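Local coordinates for protein DHC, diheme cytochrome c (Rhodobacter sphaeroides, PDB 2FWT) that carries two covalently attached c-type hemes and probably transfers electrons in partnership with the oxygen-binding sphaeroides heme protein SHP, at residues 34-37 / 38-41; 46-49 / 50-53; 89-92 / 93-97. All blocks are in the same frame, centred on the assembly; numbering follows the deposited sequence.

Contact 1. Residues 34-37 / 38-41; sequences MADL and PNHF. With HEC (heme c), chain C.
D36 and L37 meet N39 and H40 round a beta turn of type I geometry, D36-L37-P38-N39, which leads out of helix 27-34 and delivers H40 to the iron of a c-type heme. At the start of the segment M34 faces the porphyrin and not the turn. Its SD lies 3.7 Å from CBB of the heme, while its side chain also packs against helix 49-61.

D36 supplies both hydrogen bonds of the turn. Its carbonyl O accepts from N39 N at 3.0 Å, with the donor well above the carbonyl plane. A second bond runs between the side chains, N39 ND2 to D36 OD1, 2.8 Å long and nearly straight at 170°. The oxygen is met on its syn side and lies in the plane of the amide, yet carboxylate and amide are turned 60° against each other. The carboxylate of D36 reaches N39 because chi1 of -162° turns CG beside the carbonyl carbon.

L37 then runs alongside the imidazole of H40, both side chains pointing the same way, and its CD2 approaches H40 ND1 to 3.8 Å. Its carbonyl O lies 3.4 Å from H40 CB.

The iron is held by H40 NE2 at 2.0 Å, and H17 is the other axial ligand. F41 places CD1 over the centre of one face of the H40 ring and also against the porphyrin, so imidazole, phenyl and heme are in mutual contact. On the other ring nitrogen, H40 ND1 donates in the plane of its ring to a single water 2.8 Å away, and that water gives a weak bond back to D36 O.

Contact 2. Residues 46-49 / 50-53; sequences SLDE and ASRG
D48 OD2 takes two donors, the backbone N of S51 at 3.0 Å and a water at 3.0 Å. The bond from S51 N, made to the residue just before the helix, is the N-cap bond of helix 49-61. The amide comes in from above the carboxylate plane, whereas the other oxygen, OD1, is met on its syn side by S51 OG at 2.9 Å, so the residue three places on grips both ends of the carboxylate. D48 has CG between its backbone N and carbonyl carbon (chi1 68°), which folds the acid back over the first turn. The same water accepts from A50 N at 2.9 Å, and the partial positive charge of the helix start would probably stabilise the carboxylate.

Without the hydroxyl, as with an alanine at S51, OD1 would probably lose its donor and the carboxylate would be freer to turn about CB-CG.

Regular helical bonds follow, R52 N to D48 O at 3.0 Å and G53 N to E49 O. The charged ends of E49 and R52 do not meet, E49 OE2 staying 4.8 Å from R52 NH2, although E49 O lies over one face of the guanidinium; a water bound to OE2 reaches NH2 weakly, and the salt bridge of R52 is made one turn on, to E56. Before the cap, L47 lays CD1 against R52 CA at 3.9 Å. Its side chain packs on M34 of helix 27-34 and E12 of helix 7-12, while S51 touches L8, so the helix start rests against two other helices.

Contact 3. Residues 89-92 / 93-97; sequences PWFK and RKHAD. With HEC (heme c), chain B.
The rings of F91 and H95 lie face to face, centroids 3.9 Å apart and planes at 26°, with H95 ND1 over the centre of the phenyl. F91 CG, opposite the backbone N at chi1 -171°, brings the phenyl over the imidazole. The edge of that phenyl meets the heme, F91 CE1 lying 3.5 Å from C3B. Near the plane of the imidazole, at its edge, is W90 CZ3. The indole carries F91 CB over one face and reaches the porphyrin with CH2, 3.7 Å from the heme methyl CMA. W90 CA lies over one face of the R93 guanidinium, offset toward its rim.

Two N-H groups of H95 converge on F91 O: the backbone N at 3.0 Å in the ordinary helical bond, and ND1 at 2.9 Å, arriving from the opposite face of the carbonyl plane. F91 O lies in the ring plane of H95, so bond and stack together fix how the imidazole is rotated.

H95 NE2 binds the iron at 2.0 Å, opposite H117. With ND1-H donated in a hydrogen bond to a helix carbonyl, the arrangement would probably increase electron density at NE2 and strengthen its donation to the heme iron.

Overall arrangement
Contacts 1 and 2 adjoin, their centres 11 Å apart. The loop before helix 49-61 packs through L47 CD1 on L37 CD1 (3.8 Å) of the loop carrying H40 to heme c #1, while R52 CD meets M34 O at the end of helix 27-34. Contact 3 belongs to heme c #2, its centre 26 Å from contact 1 and 33 Å from contact 2, on the opposite side of the chain's centre from contact 2. Contacts 1 and 3 supply one axial histidine to each iron, one from a loop and one from a helix. The side chain of F91 comes within about 6 Å of the other heme, consistent with electron exchange between the two.

Contact 1. Residues 34-37 / 38-41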
ATOM      1  N   MET A  34       0.489  -1.182  10.604  1.00 17.72           N
ATOM      2  CA  MET A  34      -0.640  -1.797  11.318  1.00 18.54           C
ATOM      3  C   MET A  34      -0.655  -1.454  12.835  1.00 19.17           C
ATOM      4  O   MET A  34      -1.688  -1.574  13.521  1.00 19.73           O
ATOM      5  CB  MET A  34      -0.653  -3.303  11.083  1.00 18.92           C
ATOM      6  CG  MET A  34      -0.865  -3.685   9.623  1.00 19.26           C
ATOM      7  SD  MET A  34      -2.411  -3.092   8.901  1.00 18.04           S
ATOM      8  CE  MET A  34      -3.632  -4.014   9.829  1.00 19.10           C
ATOM      9  N   ALA A  35       0.491  -1.014  13.334  1.00 19.86           N
ATOM     10  CA  ALA A  35       0.633  -0.636  14.718  1.00 20.56           C
ATOM     11  C   ALA A  35       0.128   0.764  15.042  1.00 21.81           C
ATOM     12  O   ALA A  35       0.022   1.118  16.229  1.00 22.17           O
ATOM     13  CB  ALA A  35       2.064  -0.753  15.127  1.00 20.87           C
ATOM     14  N   ASP A  36      -0.150   1.592  14.041  1.00 22.39           N
ATOM     15  CA  ASP A  36      -0.538   2.976  14.351  1.00 22.14           C
ATOM     16  C   ASP A  36      -1.631   3.404  13.409  1.00 21.41           C
ATOM     17  O   ASP A  36      -1.620   4.535  12.906  1.00 22.13           O
ATOM     18  CB  ASP A  36       0.706   3.897  14.252  1.00 24.05           C
ATOM     19  CG  ASP A  36       0.533   5.247  14.951  1.00 25.41           C
ATOM     20  OD1 ASP A  36      -0.359   5.416  15.824  1.00 28.90           O
ATOM     21  OD2 ASP A  36       1.338   6.155  14.610  1.00 29.85           O
ATOM     22  N   LEU A  37      -2.620   2.541  13.222  1.00 20.05           N
ATOM     23  CA  LEU A  37      -3.735   2.878  12.358  1.00 20.53           C
ATOM     24  C   LEU A  37      -4.552   4.104  12.823  1.00 20.91           C
ATOM     25  O   LEU A  37      -5.164   4.756  12.004  1.00 19.89           O
ATOM     26  CB  LEU A  37      -4.646   1.684  12.145  1.00 19.73           C
ATOM     27  CG  LEU A  37      -4.007   0.560  11.329  1.00 18.39           C
ATOM     28  CD1 LEU A  37      -4.934  -0.651  11.306  1.00 19.10           C
ATOM     29  CD2 LEU A  37      -3.683   1.077   9.899  1.00 16.97           C
ATOM     30  N   PRO A  38      -4.601   4.385  14.139  1.00 22.43           N
ATOM     31  CA  PRO A  38      -5.283   5.637  14.546  1.00 23.01           C
ATOM     32  C   PRO A  38      -4.661   6.918  14.007  1.00 23.26           C
ATOM     33  O   PRO A  38      -5.337   7.972  13.949  1.00 24.14           O
ATOM     34  CB  PRO A  38      -5.179   5.610  16.083  1.00 23.89           C
ATOM     35  CG  PRO A  38      -5.150   4.147  16.412  1.00 23.56           C
ATOM     36  CD  PRO A  38      -4.187   3.616  15.316  1.00 22.88           C
ATOM     37  N   ASN A  39      -3.396   6.834  13.630  1.00 22.40           N
ATOM     38  CA  ASN A  39      -2.637   7.958  13.094  1.00 22.56           C
ATOM     39  C   ASN A  39      -2.031   7.555  11.756  1.00 21.28           C
ATOM     40  O   ASN A  39      -0.831   7.591  11.566  1.00 21.82           O
ATOM     41  CB  ASN A  39      -1.542   8.345  14.070  1.00 23.66           C
ATOM     42  CG  ASN A  39      -2.079   8.641  15.447  1.00 26.23           C
ATOM     43  OD1 ASN A  39      -2.794   9.615  15.626  1.00 29.79           O
ATOM     44  ND2 ASN A  39      -1.759   7.800  16.418  1.00 27.06           N
ATOM     45  N   HIS A  40      -2.900   7.196  10.834  1.00 19.93           N
ATOM     46  CA  HIS A  40      -2.543   6.633   9.533  1.00 20.16           C
ATOM     47  C   HIS A  40      -2.614   7.787   8.562  1.00 19.91           C
ATOM     48  O   HIS A  40      -3.679   8.127   8.069  1.00 19.99           O
ATOM     49  CB  HIS A  40      -3.586   5.553   9.152  1.00 18.68           C
ATOM     50  CG  HIS A  40      -3.342   4.839   7.852  1.00 18.13           C
ATOM     51  ND1 HIS A  40      -2.373   3.871   7.702  1.00 16.42           N
ATOM     52  CD2 HIS A  40      -4.021   4.874   6.674  1.00 17.14           C
ATOM     53  CE1 HIS A  40      -2.437   3.386   6.465  1.00 15.64           C
ATOM     54  NE2 HIS A  40      -3.440   3.966   5.818  1.00 16.31           N
ATOM     55  N   PHE A  41      -1.477   8.403   8.310  1.00 20.83           N
ATOM     56  CA  PHE A  41      -1.385   9.474   7.337  1.00 22.29           C
ATOM     57  C   PHE A  41      -2.429  10.549   7.506  1.00 23.86           C
ATOM     58  O   PHE A  41      -2.998  11.030   6.520  1.00 23.77           O
ATOM     59  CB  PHE A  41      -1.417   8.931   5.921  1.00 21.35           C
ATOM     60  CG  PHE A  41      -0.403   7.890   5.674  1.00 20.96           C
ATOM     61  CD1 PHE A  41      -0.765   6.561   5.574  1.00 19.61           C
ATOM     62  CD2 PHE A  41       0.937   8.226   5.571  1.00 21.57           C
ATOM     63  CE1 PHE A  41       0.183   5.590   5.355  1.00 19.02           C
ATOM     64  CE2 PHE A  41       1.902   7.252   5.370  1.00 22.22           C
ATOM     65  CZ  PHE A  41       1.521   5.921   5.260  1.00 20.22           C
TER
HETATM   66 FE   HEC C 805      -4.165   3.687   4.024  1.00 17.17          FE
HETATM   67  CHA HEC C 805      -1.841   5.676   2.582  1.00 15.73           C
HETATM   68  CHB HEC C 805      -2.065   0.988   3.702  1.00 15.69           C
HETATM   69  CHC HEC C 805      -6.536   1.662   5.356  1.00 17.23           C
HETATM   70  CHD HEC C 805      -6.209   6.372   4.499  1.00 17.36           C
HETATM   71  NA  HEC C 805      -2.330   3.372   3.264  1.00 15.71           N
HETATM   72  C1A HEC C 805      -1.521   4.350   2.712  1.00 15.05           C
HETATM   73  C2A HEC C 805      -0.274   3.781   2.292  1.00 14.63           C
HETATM   74  C3A HEC C 805      -0.336   2.467   2.591  1.00 14.75           C
HETATM   75  C4A HEC C 805      -1.627   2.193   3.200  1.00 15.17           C
HETATM   76  CMA HEC C 805       0.730   1.418   2.336  1.00 15.38           C
HETATM   77  CAA HEC C 805       0.867   4.556   1.622  1.00 16.09           C
HETATM   78  CBA HEC C 805       0.638   4.769   0.127  1.00 15.48           C
HETATM   79  CGA HEC C 805       1.909   5.293  -0.510  1.00 15.91           C
HETATM   80  O1A HEC C 805       2.792   4.468  -0.826  1.00 17.29           O
HETATM   81  O2A HEC C 805       2.039   6.529  -0.712  1.00 17.19           O
HETATM   82  NB  HEC C 805      -4.283   1.702   4.446  1.00 16.16           N
HETATM   83  C1B HEC C 805      -3.279   0.771   4.311  1.00 14.66           C
HETATM   84  C2B HEC C 805      -3.720  -0.479   4.885  1.00 14.43           C
HETATM   85  C3B HEC C 805      -4.967  -0.277   5.360  1.00 14.93           C
HETATM   86  C4B HEC C 805      -5.357   1.079   5.028  1.00 14.59           C
HETATM   87  CMB HEC C 805      -2.804  -1.719   4.972  1.00 15.04           C
HETATM   88  CAB HEC C 805      -5.895  -1.257   6.112  1.00 17.49           C
HETATM   89  CBB HEC C 805      -5.456  -1.600   7.371  1.00 18.89           C
HETATM   90  NC  HEC C 805      -6.023   3.976   4.765  1.00 18.97           N
HETATM   91  C1C HEC C 805      -6.849   2.990   5.261  1.00 19.17           C
HETATM   92  C2C HEC C 805      -8.117   3.573   5.616  1.00 20.57           C
HETATM   93  C3C HEC C 805      -8.036   4.887   5.399  1.00 21.17           C
HETATM   94  C4C HEC C 805      -6.717   5.152   4.848  1.00 18.98           C
HETATM   95  CMC HEC C 805      -9.302   2.782   6.192  1.00 20.31           C
HETATM   96  CAC HEC C 805      -9.129   5.958   5.673  1.00 20.45           C
HETATM   97  CBC HEC C 805      -9.685   6.043   6.921  1.00 22.42           C
HETATM   98  ND  HEC C 805      -4.033   5.639   3.636  1.00 16.80           N
HETATM   99  C1D HEC C 805      -4.991   6.604   3.949  1.00 17.34           C
HETATM  100  C2D HEC C 805      -4.509   7.915   3.571  1.00 17.05           C
HETATM  101  C3D HEC C 805      -3.152   7.720   2.972  1.00 17.68           C
HETATM  102  C4D HEC C 805      -2.940   6.279   3.048  1.00 16.96           C
HETATM  103  CMD HEC C 805      -5.191   9.236   3.774  1.00 17.78           C
HETATM  104  CAD HEC C 805      -2.255   8.827   2.431  1.00 17.96           C
HETATM  105  CBD HEC C 805      -2.570   9.029   0.943  1.00 18.88           C
HETATM  106  CGD HEC C 805      -1.778  10.169   0.351  1.00 20.29           C
HETATM  107  O1D HEC C 805      -0.777  10.583   0.984  1.00 18.95           O
HETATM  108  O2D HEC C 805      -2.162  10.641  -0.767  1.00 19.58           O
HETATM  109  O   HOH W   1      -0.733   3.422   9.937  1.00 19.46           O

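Contact 2. Residues 46-49 / 50-53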
ATOM      1  N   SER A  46      -8.230   2.931  12.272  1.00 22.97           N
ATOM      2  CA  SER A  46      -8.186   1.877  13.289  1.00 23.11           C
ATOM      3  C   SER A  46      -9.276   0.816  13.109  1.00 24.03           C
ATOM      4  O   SER A  46     -10.314   1.070  12.491  1.00 22.62           O
ATOM      5  CB  SER A  46      -8.184   2.500  14.687  1.00 24.10           C
ATOM      6  OG  SER A  46      -9.387   3.221  14.897  1.00 25.77           O
ATOM      7  N   LEU A  47      -8.963  -0.393  13.599  1.00 23.39           N
ATOM      8  CA  LEU A  47      -9.734  -1.599  13.438  1.00 24.58           C
ATOM      9  C   LEU A  47      -9.792  -2.279  14.794  1.00 23.98           C
ATOM     10  O   LEU A  47      -8.999  -1.990  15.684  1.00 22.59           O
ATOM     11  CB  LEU A  47      -8.951  -2.597  12.559  1.00 26.46           C
ATOM     12  CG  LEU A  47      -8.548  -2.181  11.177  1.00 28.00           C
ATOM     13  CD1 LEU A  47      -7.596  -3.214  10.646  1.00 30.99           C
ATOM     14  CD2 LEU A  47      -9.789  -2.074  10.358  1.00 29.84           C
ATOM     15  N   ASP A  48     -10.699  -3.216  14.945  1.00 24.28           N
ATOM     16  CA  ASP A  48     -10.667  -4.045  16.139  1.00 25.04           C
ATOM     17  C   ASP A  48      -9.379  -4.874  16.119  1.00 24.75           C
ATOM     18  O   ASP A  48      -8.888  -5.258  15.040  1.00 23.21           O
ATOM     19  CB  ASP A  48     -11.887  -4.963  16.217  1.00 26.11           C
ATOM     20  CG  ASP A  48     -11.894  -6.018  15.148  1.00 28.23           C
ATOM     21  OD1 ASP A  48     -12.347  -5.708  14.037  1.00 32.65           O
ATOM     22  OD2 ASP A  48     -11.457  -7.172  15.411  1.00 31.10           O
ATOM     23  N   GLU A  49      -8.891  -5.179  17.315  1.00 24.86           N
ATOM     24  CA  GLU A  49      -7.599  -5.838  17.496  1.00 24.61           C
ATOM     25  C   GLU A  49      -7.487  -7.131  16.717  1.00 23.23           C
ATOM     26  O   GLU A  49      -6.487  -7.340  16.040  1.00 22.28           O
ATOM     27  CB  GLU A  49      -7.339  -6.101  18.968  1.00 25.21           C
ATOM     28  CG  GLU A  49      -5.998  -6.775  19.263  1.00 26.44           C
ATOM     29  CD  GLU A  49      -5.839  -7.099  20.742  1.00 27.65           C
ATOM     30  OE1 GLU A  49      -6.359  -8.159  21.188  1.00 28.00           O
ATOM     31  OE2 GLU A  49      -5.217  -6.269  21.454  1.00 31.00           O
ATOM     32  N   ALA A  50      -8.490  -8.014  16.810  1.00 22.86           N
ATOM     33  CA  ALA A  50      -8.416  -9.311  16.109  1.00 21.75           C
ATOM     34  C   ALA A  50      -8.221  -9.128  14.601  1.00 21.27           C
ATOM     35  O   ALA A  50      -7.385  -9.792  13.997  1.00 19.87           O
ATOM     36  CB  ALA A  50      -9.675 -10.209  16.408  1.00 22.29           C
ATOM     37  N   SER A  51      -9.009  -8.220  14.007  1.00 20.65           N
ATOM     38  CA  SER A  51      -8.898  -7.912  12.590  1.00 20.38           C
ATOM     39  C   SER A  51      -7.524  -7.358  12.252  1.00 18.63           C
ATOM     40  O   SER A  51      -6.945  -7.757  11.259  1.00 17.96           O
ATOM     41  CB  SER A  51      -9.954  -6.893  12.157  1.00 20.67           C
ATOM     42  OG  SER A  51     -11.237  -7.537  12.121  1.00 25.18           O
ATOM     43  N   ARG A  52      -7.027  -6.456  13.089  1.00 18.20           N
ATOM     44  CA  ARG A  52      -5.711  -5.861  12.882  1.00 18.16           C
ATOM     45  C   ARG A  52      -4.657  -6.971  12.785  1.00 18.29           C
ATOM     46  O   ARG A  52      -3.863  -6.997  11.859  1.00 18.48           O
ATOM     47  CB  ARG A  52      -5.377  -4.879  13.999  1.00 18.11           C
ATOM     48  CG  ARG A  52      -4.136  -3.987  13.732  1.00 18.32           C
ATOM     49  CD  ARG A  52      -2.812  -4.669  14.110  1.00 19.38           C
ATOM     50  NE  ARG A  52      -2.914  -5.022  15.515  1.00 19.22           N
ATOM     51  CZ  ARG A  52      -2.325  -6.054  16.110  1.00 20.55           C
ATOM     52  NH1 ARG A  52      -1.496  -6.876  15.449  1.00 19.63           N
ATOM     53  NH2 ARG A  52      -2.568  -6.246  17.401  1.00 20.35           N
ATOM     54  N   GLY A  53      -4.676  -7.908  13.729  1.00 18.74           N
ATOM     55  CA  GLY A  53      -3.735  -9.021  13.722  1.00 17.87           C
ATOM     56  C   GLY A  53      -3.870  -9.938  12.528  1.00 17.92           C
ATOM     57  O   GLY A  53      -2.871 -10.424  11.968  1.00 16.66           O
TER
HETATM   58  O   HOH W   2     -10.973  -7.779  18.360  1.00 27.26           O
HETATM   59  O   HOH W   3      -3.880  -4.381  20.022  1.00 47.04           O

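Contact 3. Residues 89-92 / 93-97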
ATOM      1  N   PRO A  89      13.037   3.298  -2.784  1.00 17.94           N
ATOM      2  CA  PRO A  89      14.049   3.634  -3.780  1.00 18.58           C
ATOM      3  C   PRO A  89      13.638   3.368  -5.243  1.00 18.15           C
ATOM      4  O   PRO A  89      13.736   4.278  -6.091  1.00 18.02           O
ATOM      5  CB  PRO A  89      15.241   2.800  -3.319  1.00 19.02           C
ATOM      6  CG  PRO A  89      15.069   2.816  -1.823  1.00 20.63           C
ATOM      7  CD  PRO A  89      13.618   2.536  -1.671  1.00 18.42           C
ATOM      8  N   TRP A  90      13.150   2.172  -5.553  1.00 17.93           N
ATOM      9  CA  TRP A  90      12.784   1.885  -6.940  1.00 17.02           C
ATOM     10  C   TRP A  90      11.669   2.807  -7.417  1.00 16.18           C
ATOM     11  O   TRP A  90      11.635   3.214  -8.585  1.00 16.80           O
ATOM     12  CB  TRP A  90      12.410   0.411  -7.153  1.00 18.87           C
ATOM     13  CG  TRP A  90      11.114  -0.066  -6.529  1.00 18.54           C
ATOM     14  CD1 TRP A  90      10.980  -0.814  -5.421  1.00 18.74           C
ATOM     15  CD2 TRP A  90       9.794   0.169  -7.026  1.00 17.54           C
ATOM     16  NE1 TRP A  90       9.622  -1.071  -5.175  1.00 18.87           N
ATOM     17  CE2 TRP A  90       8.886  -0.484  -6.154  1.00 18.11           C
ATOM     18  CE3 TRP A  90       9.288   0.828  -8.149  1.00 18.66           C
ATOM     19  CZ2 TRP A  90       7.503  -0.436  -6.337  1.00 18.24           C
ATOM     20  CZ3 TRP A  90       7.914   0.868  -8.327  1.00 19.15           C
ATOM     21  CH2 TRP A  90       7.044   0.229  -7.428  1.00 18.26           C
ATOM     22  N   PHE A  91      10.753   3.133  -6.511  1.00 15.32           N
ATOM     23  CA  PHE A  91       9.572   3.902  -6.889  1.00 15.56           C
ATOM     24  C   PHE A  91       9.987   5.312  -7.266  1.00 15.60           C
ATOM     25  O   PHE A  91       9.567   5.854  -8.286  1.00 15.74           O
ATOM     26  CB  PHE A  91       8.595   3.955  -5.712  1.00 14.98           C
ATOM     27  CG  PHE A  91       7.271   4.543  -6.072  1.00 15.48           C
ATOM     28  CD1 PHE A  91       6.175   3.730  -6.272  1.00 16.28           C
ATOM     29  CD2 PHE A  91       7.113   5.914  -6.203  1.00 14.52           C
ATOM     30  CE1 PHE A  91       4.938   4.288  -6.592  1.00 16.35           C
ATOM     31  CE2 PHE A  91       5.867   6.481  -6.516  1.00 14.95           C
ATOM     32  CZ  PHE A  91       4.794   5.685  -6.712  1.00 15.50           C
ATOM     33  N   LYS A  92      10.815   5.916  -6.421  1.00 16.59           N
ATOM     34  CA  LYS A  92      11.311   7.260  -6.671  1.00 17.48           C
ATOM     35  C   LYS A  92      12.108   7.318  -7.987  1.00 18.69           C
ATOM     36  O   LYS A  92      11.925   8.236  -8.802  1.00 19.74           O
ATOM     37  CB  LYS A  92      12.195   7.707  -5.502  1.00 18.24           C
ATOM     38  CG  LYS A  92      11.403   8.003  -4.190  1.00 19.55           C
ATOM     39  CD  LYS A  92      10.701   9.346  -4.255  1.00 22.12           C
ATOM     40  CE  LYS A  92       9.949   9.646  -2.973  1.00 21.81           C
ATOM     41  NZ  LYS A  92       9.279  10.972  -2.981  1.00 22.81           N
ATOM     42  N   ARG A  93      12.967   6.334  -8.175  1.00 20.45           N
ATOM     43  CA  ARG A  93      13.864   6.288  -9.324  1.00 21.72           C
ATOM     44  C   ARG A  93      13.066   6.144 -10.624  1.00 21.58           C
ATOM     45  O   ARG A  93      13.290   6.872 -11.585  1.00 21.84           O
ATOM     46  CB  ARG A  93      14.872   5.132  -9.123  1.00 22.50           C
ATOM     47  CG  ARG A  93      15.763   4.823 -10.262  1.00 23.91           C
ATOM     48  CD  ARG A  93      16.863   3.825  -9.839  1.00 27.66           C
ATOM     49  NE  ARG A  93      16.423   2.415  -9.761  1.00 31.66           N
ATOM     50  CZ  ARG A  93      16.293   1.677  -8.645  1.00 32.64           C
ATOM     51  NH1 ARG A  93      16.519   2.174  -7.432  1.00 33.22           N
ATOM     52  NH2 ARG A  93      15.911   0.406  -8.738  1.00 31.55           N
ATOM     53  N   LYS A  94      12.132   5.207 -10.654  1.00 21.26           N
ATOM     54  CA  LYS A  94      11.354   4.946 -11.863  1.00 21.08           C
ATOM     55  C   LYS A  94      10.358   6.059 -12.196  1.00 20.68           C
ATOM     56  O   LYS A  94      10.229   6.483 -13.346  1.00 21.23           O
ATOM     57  CB  LYS A  94      10.670   3.575 -11.758  1.00 22.36           C
ATOM     58  CG  LYS A  94      11.639   2.406 -11.686  1.00 24.12           C
ATOM     59  CD  LYS A  94      12.543   2.252 -12.880  1.00 26.73           C
ATOM     60  CE  LYS A  94      13.346   0.949 -12.803  1.00 27.79           C
ATOM     61  NZ  LYS A  94      14.186   0.654 -14.021  1.00 28.77           N
ATOM     62  N   HIS A  95       9.683   6.603 -11.201  1.00 18.61           N
ATOM     63  CA  HIS A  95       8.688   7.602 -11.479  1.00 18.66           C
ATOM     64  C   HIS A  95       9.299   8.973 -11.789  1.00 18.78           C
ATOM     65  O   HIS A  95       8.664   9.798 -12.440  1.00 19.14           O
ATOM     66  CB  HIS A  95       7.664   7.668 -10.325  1.00 17.98           C
ATOM     67  CG  HIS A  95       6.727   6.479 -10.285  1.00 15.85           C
ATOM     68  ND1 HIS A  95       7.015   5.321  -9.588  1.00 15.90           N
ATOM     69  CD2 HIS A  95       5.538   6.253 -10.905  1.00 16.33           C
ATOM     70  CE1 HIS A  95       6.020   4.453  -9.756  1.00 15.10           C
ATOM     71  NE2 HIS A  95       5.123   4.976 -10.582  1.00 16.03           N
ATOM     72  N   ALA A  96      10.535   9.216 -11.351  1.00 18.97           N
ATOM     73  CA  ALA A  96      11.198  10.501 -11.608  1.00 20.32           C
ATOM     74  C   ALA A  96      11.335  10.752 -13.113  1.00 21.14           C
ATOM     75  O   ALA A  96      11.175  11.876 -13.581  1.00 21.81           O
ATOM     76  CB  ALA A  96      12.542  10.531 -10.974  1.00 20.04           C
ATOM     77  N   ASP A  97      11.577   9.676 -13.850  1.00 21.38           N
ATOM     78  CA  ASP A  97      11.709   9.709 -15.325  1.00 22.47           C
ATOM     79  C   ASP A  97      10.397   9.843 -16.093  1.00 21.49           C
ATOM     80  O   ASP A  97      10.348  10.397 -17.215  1.00 20.13           O
ATOM     81  CB  ASP A  97      12.342   8.379 -15.811  1.00 24.13           C
ATOM     82  CG  ASP A  97      13.818   8.402 -15.807  1.00 29.40           C
ATOM     83  OD1 ASP A  97      14.379   9.464 -15.531  1.00 34.50           O
ATOM     84  OD2 ASP A  97      14.432   7.336 -16.086  1.00 33.51           O
TER
HETATM   85 FE   HEC B 803       3.542   4.092 -11.369  1.00 16.58          FE
HETATM   86  CHA HEC B 803       5.771   2.927 -13.646  1.00 18.01           C
HETATM   87  CHB HEC B 803       3.762   1.188  -9.602  1.00 17.04           C
HETATM   88  CHC HEC B 803       1.600   5.427  -8.904  1.00 16.12           C
HETATM   89  CHD HEC B 803       2.830   6.748 -13.370  1.00 17.08           C
HETATM   90  NA  HEC B 803       4.580   2.385 -11.580  1.00 16.37           N
HETATM   91  C1A HEC B 803       5.488   2.106 -12.576  1.00 16.27           C
HETATM   92  C2A HEC B 803       6.036   0.812 -12.350  1.00 18.02           C
HETATM   93  C3A HEC B 803       5.468   0.314 -11.237  1.00 17.61           C
HETATM   94  C4A HEC B 803       4.540   1.297 -10.729  1.00 17.03           C
HETATM   95  CMA HEC B 803       5.747  -1.075 -10.640  1.00 17.71           C
HETATM   96  CAA HEC B 803       7.101   0.104 -13.226  1.00 17.85           C
HETATM   97  CBA HEC B 803       8.453   0.344 -12.573  1.00 20.15           C
HETATM   98  CGA HEC B 803       9.612  -0.201 -13.413  1.00 22.26           C
HETATM   99  O1A HEC B 803      10.298  -1.120 -12.936  1.00 20.80           O
HETATM  100  O2A HEC B 803       9.865   0.252 -14.554  1.00 22.72           O
HETATM  101  NB  HEC B 803       2.812   3.447  -9.595  1.00 15.78           N
HETATM  102  C1B HEC B 803       3.025   2.195  -9.034  1.00 16.90           C
HETATM  103  C2B HEC B 803       2.359   2.122  -7.762  1.00 15.70           C
HETATM  104  C3B HEC B 803       1.757   3.301  -7.554  1.00 16.33           C
HETATM  105  C4B HEC B 803       2.034   4.140  -8.713  1.00 15.98           C
HETATM  106  CMB HEC B 803       2.411   0.878  -6.863  1.00 17.03           C
HETATM  107  CAB HEC B 803       0.963   3.775  -6.313  1.00 17.89           C
HETATM  108  CBB HEC B 803       1.510   3.605  -5.048  1.00 18.92           C
HETATM  109  NC  HEC B 803       2.426   5.767 -11.202  1.00 17.11           N
HETATM  110  C1C HEC B 803       1.715   6.144 -10.069  1.00 17.25           C
HETATM  111  C2C HEC B 803       1.101   7.430 -10.338  1.00 17.31           C
HETATM  112  C3C HEC B 803       1.430   7.825 -11.576  1.00 17.82           C
HETATM  113  C4C HEC B 803       2.259   6.767 -12.133  1.00 16.53           C
HETATM  114  CMC HEC B 803       0.231   8.155  -9.321  1.00 17.28           C
HETATM  115  CAC HEC B 803       1.034   9.136 -12.298  1.00 17.97           C
HETATM  116  CBC HEC B 803       1.032  10.342 -11.641  1.00 18.80           C
HETATM  117  ND  HEC B 803       4.176   4.721 -13.151  1.00 16.76           N
HETATM  118  C1D HEC B 803       3.709   5.837 -13.826  1.00 17.69           C
HETATM  119  C2D HEC B 803       4.286   5.885 -15.167  1.00 19.42           C
HETATM  120  C3D HEC B 803       5.194   4.715 -15.274  1.00 20.06           C
HETATM  121  C4D HEC B 803       5.078   4.055 -13.980  1.00 17.91           C
HETATM  122  CMD HEC B 803       4.027   6.935 -16.243  1.00 19.93           C
HETATM  123  CAD HEC B 803       6.063   4.291 -16.484  1.00 21.88           C
HETATM  124  CBD HEC B 803       5.318   3.253 -17.333  1.00 31.03           C
HETATM  125  CGD HEC B 803       6.280   2.390 -18.159  1.00 38.43           C
HETATM  126  O1D HEC B 803       7.513   2.662 -18.309  1.00 43.95           O
HETATM  127  O2D HEC B 803       5.818   1.350 -18.685  1.00 43.47           O